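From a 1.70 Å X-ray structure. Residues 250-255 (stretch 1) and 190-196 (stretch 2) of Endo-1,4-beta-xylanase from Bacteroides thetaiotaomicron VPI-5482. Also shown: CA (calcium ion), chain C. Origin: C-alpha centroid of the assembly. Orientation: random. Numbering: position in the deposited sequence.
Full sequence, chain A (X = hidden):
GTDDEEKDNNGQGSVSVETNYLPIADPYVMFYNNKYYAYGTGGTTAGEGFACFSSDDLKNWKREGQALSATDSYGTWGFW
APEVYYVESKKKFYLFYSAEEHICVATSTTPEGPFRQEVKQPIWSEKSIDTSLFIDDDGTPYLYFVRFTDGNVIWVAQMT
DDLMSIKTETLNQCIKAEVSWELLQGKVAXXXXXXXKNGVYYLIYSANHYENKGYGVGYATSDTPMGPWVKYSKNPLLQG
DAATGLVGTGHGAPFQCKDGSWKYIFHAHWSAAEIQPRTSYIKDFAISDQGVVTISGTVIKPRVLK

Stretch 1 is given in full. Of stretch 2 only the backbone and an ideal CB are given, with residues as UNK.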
ATOM      1  N   GLY A 250      -3.841   5.325  -8.247  1.00  9.25           N
ATOM      2  CA  GLY A 250      -3.581   3.956  -7.796  1.00  9.46           C
ATOM      3  C   GLY A 250      -2.632   3.788  -6.642  1.00  9.22           C
ATOM      4  O   GLY A 250      -2.294   4.771  -5.954  1.00  8.26           O
ATOM      5  N   HIS A 251      -2.232   2.518  -6.447  1.00  8.20           N
ATOM      6  CA  HIS A 251      -1.412   2.017  -5.332  1.00  8.76           C
ATOM      7  C   HIS A 251      -1.836   2.652  -4.047  1.00  8.24           C
ATOM      8  O   HIS A 251      -1.153   3.528  -3.495  1.00  8.80           O
ATOM      9  CB  HIS A 251       0.103   2.135  -5.527  1.00  8.31           C
ATOM     10  CG  HIS A 251       0.884   1.282  -4.574  1.00  9.70           C
ATOM     11  ND1 HIS A 251       1.980   0.558  -4.974  1.00  7.69           N
ATOM     12  CD2 HIS A 251       0.666   0.947  -3.278  1.00 10.96           C
ATOM     13  CE1 HIS A 251       2.449  -0.130  -3.943  1.00 13.49           C
ATOM     14  NE2 HIS A 251       1.656   0.070  -2.906  1.00 11.49           N
ATOM     15  N   GLY A 252      -2.966   2.181  -3.551  1.00  9.10           N
ATOM     16  CA  GLY A 252      -3.543   2.726  -2.336  1.00  9.38           C
ATOM     17  C   GLY A 252      -3.669   1.733  -1.216  1.00  9.80           C
ATOM     18  O   GLY A 252      -3.128   0.630  -1.274  1.00 10.19           O
ATOM     19  N   ALA A 253      -4.440   2.125  -0.211  1.00  9.58           N
ATOM     20  CA  ALA A 253      -4.664   1.284   0.963  1.00 10.02           C
ATOM     21  C   ALA A 253      -5.981   1.653   1.648  1.00 10.53           C
ATOM     22  O   ALA A 253      -6.296   2.876   1.748  1.00  9.78           O
ATOM     23  CB  ALA A 253      -3.509   1.436   1.930  1.00 10.12           C
ATOM     24  N   PRO A 254      -6.767   0.632   2.083  1.00 10.58           N
ATOM     25  CA  PRO A 254      -7.980   0.920   2.847  1.00 10.89           C
ATOM     26  C   PRO A 254      -7.654   1.102   4.323  1.00 11.35           C
ATOM     27  O   PRO A 254      -6.725   0.463   4.827  1.00 12.15           O
ATOM     28  CB  PRO A 254      -8.857  -0.320   2.630  1.00 11.38           C
ATOM     29  CG  PRO A 254      -8.027  -1.325   1.900  1.00 11.46           C
ATOM     30  CD  PRO A 254      -6.644  -0.815   1.798  1.00 10.57           C
ATOM     31  N   PHE A 255      -8.418   1.938   5.034  1.00 11.36           N
ATOM     32  CA  PHE A 255      -8.221   2.098   6.492  1.00 11.96           C
ATOM     33  C   PHE A 255      -9.478   2.600   7.190  1.00 12.48           C
ATOM     34  O   PHE A 255     -10.300   3.278   6.558  1.00 11.21           O
ATOM     35  CB  PHE A 255      -7.045   3.034   6.800  1.00 12.24           C
ATOM     36  CG  PHE A 255      -7.233   4.442   6.276  1.00 10.99           C
ATOM     37  CD1 PHE A 255      -6.904   4.761   4.955  1.00 12.23           C
ATOM     38  CD2 PHE A 255      -7.744   5.457   7.103  1.00 10.54           C
ATOM     39  CE1 PHE A 255      -7.092   6.082   4.458  1.00 10.97           C
ATOM     40  CE2 PHE A 255      -7.940   6.775   6.618  1.00  7.78           C
ATOM     41  CZ  PHE A 255      -7.601   7.087   5.295  1.00 11.62           C
ATOM     42  N   UNK A 190      -0.317  -5.029  -9.281  1.00 10.08           N
ATOM     43  CA  UNK A 190       0.582  -4.681  -8.172  1.00  9.48           C
ATOM     44  C   UNK A 190      -0.143  -3.927  -7.072  1.00  9.81           C
ATOM     45  O   UNK A 190      -1.381  -3.792  -7.113  1.00  9.60           O
ATOM     46  CB  UNK A 190       1.755  -3.842  -8.682  1.00  9.48           C
ATOM     47  N   UNK A 191       0.637  -3.443  -6.093  1.00  9.54           N
ATOM     48  CA  UNK A 191       0.127  -2.704  -4.957  1.00  9.72           C
ATOM     49  C   UNK A 191      -1.018  -3.409  -4.246  1.00  9.67           C
ATOM     50  O   UNK A 191      -2.063  -2.801  -4.059  1.00 10.43           O
ATOM     51  CB  UNK A 191      -0.330  -1.316  -5.412  1.00  9.72           C
ATOM     52  N   UNK A 192      -0.850  -4.700  -3.886  1.00  9.38           N
ATOM     53  CA  UNK A 192      -1.904  -5.420  -3.169  1.00  9.41           C
ATOM     54  C   UNK A 192      -2.301  -4.855  -1.785  1.00  8.80           C
ATOM     55  O   UNK A 192      -1.495  -4.241  -1.077  1.00  8.58           O
ATOM     56  CB  UNK A 192      -1.455  -6.872  -2.990  1.00  9.41           C
ATOM     57  N   UNK A 193      -3.560  -5.095  -1.420  1.00  9.33           N
ATOM     58  CA  UNK A 193      -4.142  -4.792  -0.099  1.00 10.03           C
ATOM     59  C   UNK A 193      -5.159  -5.890   0.208  1.00  9.48           C
ATOM     60  O   UNK A 193      -5.970  -6.228  -0.662  1.00 10.44           O
ATOM     61  CB  UNK A 193      -4.794  -3.408  -0.068  1.00 10.03           C
ATOM     62  N   UNK A 194      -5.156  -6.400   1.437  1.00  9.83           N
ATOM     63  CA  UNK A 194      -6.036  -7.507   1.818  1.00 10.81           C
ATOM     64  C   UNK A 194      -6.949  -7.073   2.950  1.00 10.44           C
ATOM     65  O   UNK A 194      -6.499  -6.446   3.929  1.00 10.94           O
ATOM     66  CB  UNK A 194      -5.224  -8.736   2.230  1.00 10.81           C
ATOM     67  N   UNK A 195      -8.230  -7.373   2.789  1.00 11.21           N
ATOM     68  CA  UNK A 195      -9.235  -7.196   3.853  1.00 11.33           C
ATOM     69  C   UNK A 195     -10.120  -8.436   3.886  1.00 11.17           C
ATOM     70  O   UNK A 195     -10.405  -9.032   2.832  1.00 10.80           O
ATOM     71  CB  UNK A 195     -10.073  -5.936   3.629  1.00 11.33           C
ATOM     72  N   UNK A 196     -10.535  -8.829   5.090  1.00 12.21           N
ATOM     73  CA  UNK A 196     -11.460  -9.959   5.245  1.00 11.95           C
ATOM     74  C   UNK A 196     -12.745  -9.408   5.846  1.00 13.05           C
ATOM     75  O   UNK A 196     -12.688  -8.563   6.740  1.00 14.10           O
ATOM     76  CB  UNK A 196     -10.867 -11.066   6.119  1.00 11.95           C
TER
HETATM   77 CA    CA C 400       1.035  -0.888  -0.548  1.00  9.11          CA

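The two strands run nearly parallel, with 13° between their N-to-C directions and a closest axial approach of 6.6 Å. No clear hydrogen bond joins them directly, so each position is judged from CB direction, backbone angles and the atoms within reach.

At position 190 the CA-to-CB bond points sideways, and the ideal CB has nothing of stretch 1 within 5.5 Å. Many side chains would fit. The deposited residue is Glu190, whose carboxylate oxygens are hydrogen-bonded elsewhere in the structure.

Position 191 is the most constrained. Its phi/psi of 51/51 favours glycine by itself, and the ideal CB would lie 3.0 Å from His251 CG, a clash. Both lines of evidence argue for no side chain, and the residue is Gly191. Its CA sits over one face of the imidazole, 3.7 Å from the ring centroid and 13° off the ring normal, a CH-pi contact; the closest atom pair is Gly191 CA to His251 CE1 at 3.6 Å. The same histidine binds calcium through His251 NE2, at 2.6 Å from the ion. Water 1 donates to Gly191 O at 2.7 Å and accepts a weak hydrogen bond from Gly252 N at 3.3 Å, bridging the strands.

At position 192 CB points away and meets nothing of stretch 1. Phi near -61° is compatible with proline, although other residues adopt it too. Pro192 is found, with a C-gamma endo ring. Its carbonyl matters more here: water 3, a calcium ligand, donates to Pro192 O at 2.8 Å.

Position 193 points toward stretch 1, its ideal CB 3.7 Å from Pro254 CD and 4.5 Å from Gly252 O. The closeness of Pro254 CD favours a small residue, alanine included; the Gly252 carbonyl also makes a small donor such as serine, threonine or cysteine plausible. Ser193 is deposited, in the m rotamer. Its CB packs 3.7 Å from Pro254 CD, while Ser193 OG lies 3.2 Å from Gly252 O, a distance at which the geometry does not settle a hydrogen bond.

Position 194 has CB pointing away, so stretch 1 gives no basis for choosing. The deposited Leu194 comes no nearer than Leu194 CB to Pro254 CG, at 7.9 Å.

At position 195 CB again points toward stretch 1, but it stands 5.3 Å from Pro254 CG. That gap leaves room for a longer apolar side chain, such as leucine, isoleucine or methionine. Leu195 fills it, placing CD1 3.8 Å from Pro254 CG.

Position 196 is out of reach, and stretch 1 sets no preference. The residue is Lys196, fully extended with all four chi angles t.

Stretch 2 (190-196) EGPSLLK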
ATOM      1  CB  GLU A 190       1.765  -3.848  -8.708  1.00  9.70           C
ATOM      2  CG  GLU A 190       1.388  -2.452  -9.250  1.00  8.12           C
ATOM      3  CD  GLU A 190       2.577  -1.660  -9.830  1.00  9.66           C
ATOM      4  OE1 GLU A 190       3.640  -2.255 -10.132  1.00 11.76           O
ATOM      5  OE2 GLU A 190       2.425  -0.429  -9.984  1.00  8.77           O
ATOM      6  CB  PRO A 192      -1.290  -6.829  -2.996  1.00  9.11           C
ATOM      7  CG  PRO A 192       0.127  -6.585  -2.914  1.00  8.67           C
ATOM      8  CD  PRO A 192       0.386  -5.507  -3.929  1.00  9.33           C
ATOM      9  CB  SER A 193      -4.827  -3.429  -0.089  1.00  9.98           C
ATOM     10  OG  SER A 193      -3.916  -2.396  -0.442  1.00  9.71           O
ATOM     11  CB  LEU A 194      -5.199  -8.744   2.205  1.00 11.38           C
ATOM     12  CG  LEU A 194      -5.778 -10.149   2.027  1.00 12.51           C
ATOM     13  CD1 LEU A 194      -7.028 -10.362   2.870  1.00 15.56           C
ATOM     14  CD2 LEU A 194      -6.032 -10.470   0.533  1.00 15.95           C
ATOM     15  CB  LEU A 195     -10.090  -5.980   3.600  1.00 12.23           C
ATOM     16  CG  LEU A 195      -9.476  -4.609   3.781  1.00 12.96           C
ATOM     17  CD1 LEU A 195     -10.556  -3.625   3.483  1.00 14.11           C
ATOM     18  CD2 LEU A 195      -8.944  -4.417   5.184  1.00  9.44           C
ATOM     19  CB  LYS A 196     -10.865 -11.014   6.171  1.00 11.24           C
ATOM     20  CG  LYS A 196     -11.757 -12.278   6.357  1.00 12.36           C
ATOM     21  CD  LYS A 196     -11.141 -13.203   7.387  1.00 11.94           C
ATOM     22  CE  LYS A 196     -11.886 -14.522   7.566  1.00 13.21           C
ATOM     23  NZ  LYS A 196     -11.200 -15.417   8.594  1.00 10.74           N
TER
HETATM   24  O   HOH W   1      -3.463  -0.757  -5.037  1.00 12.56           O
HETATM   25  O   HOH W   2      -1.308  -1.325  -1.578  1.00  6.95           O
HETATM   26  O   HOH W   3       1.046  -3.160  -1.729  1.00  6.98           O
HETATM   27  O   HOH W   4      -0.507   0.987  -0.095  1.00 11.41           O
HETATM   28  O   HOH W   5       2.605   1.003   0.143  1.00 11.40           O
HETATM   29  O   HOH W   6       3.296  -1.900  -0.276  1.00  9.64           O
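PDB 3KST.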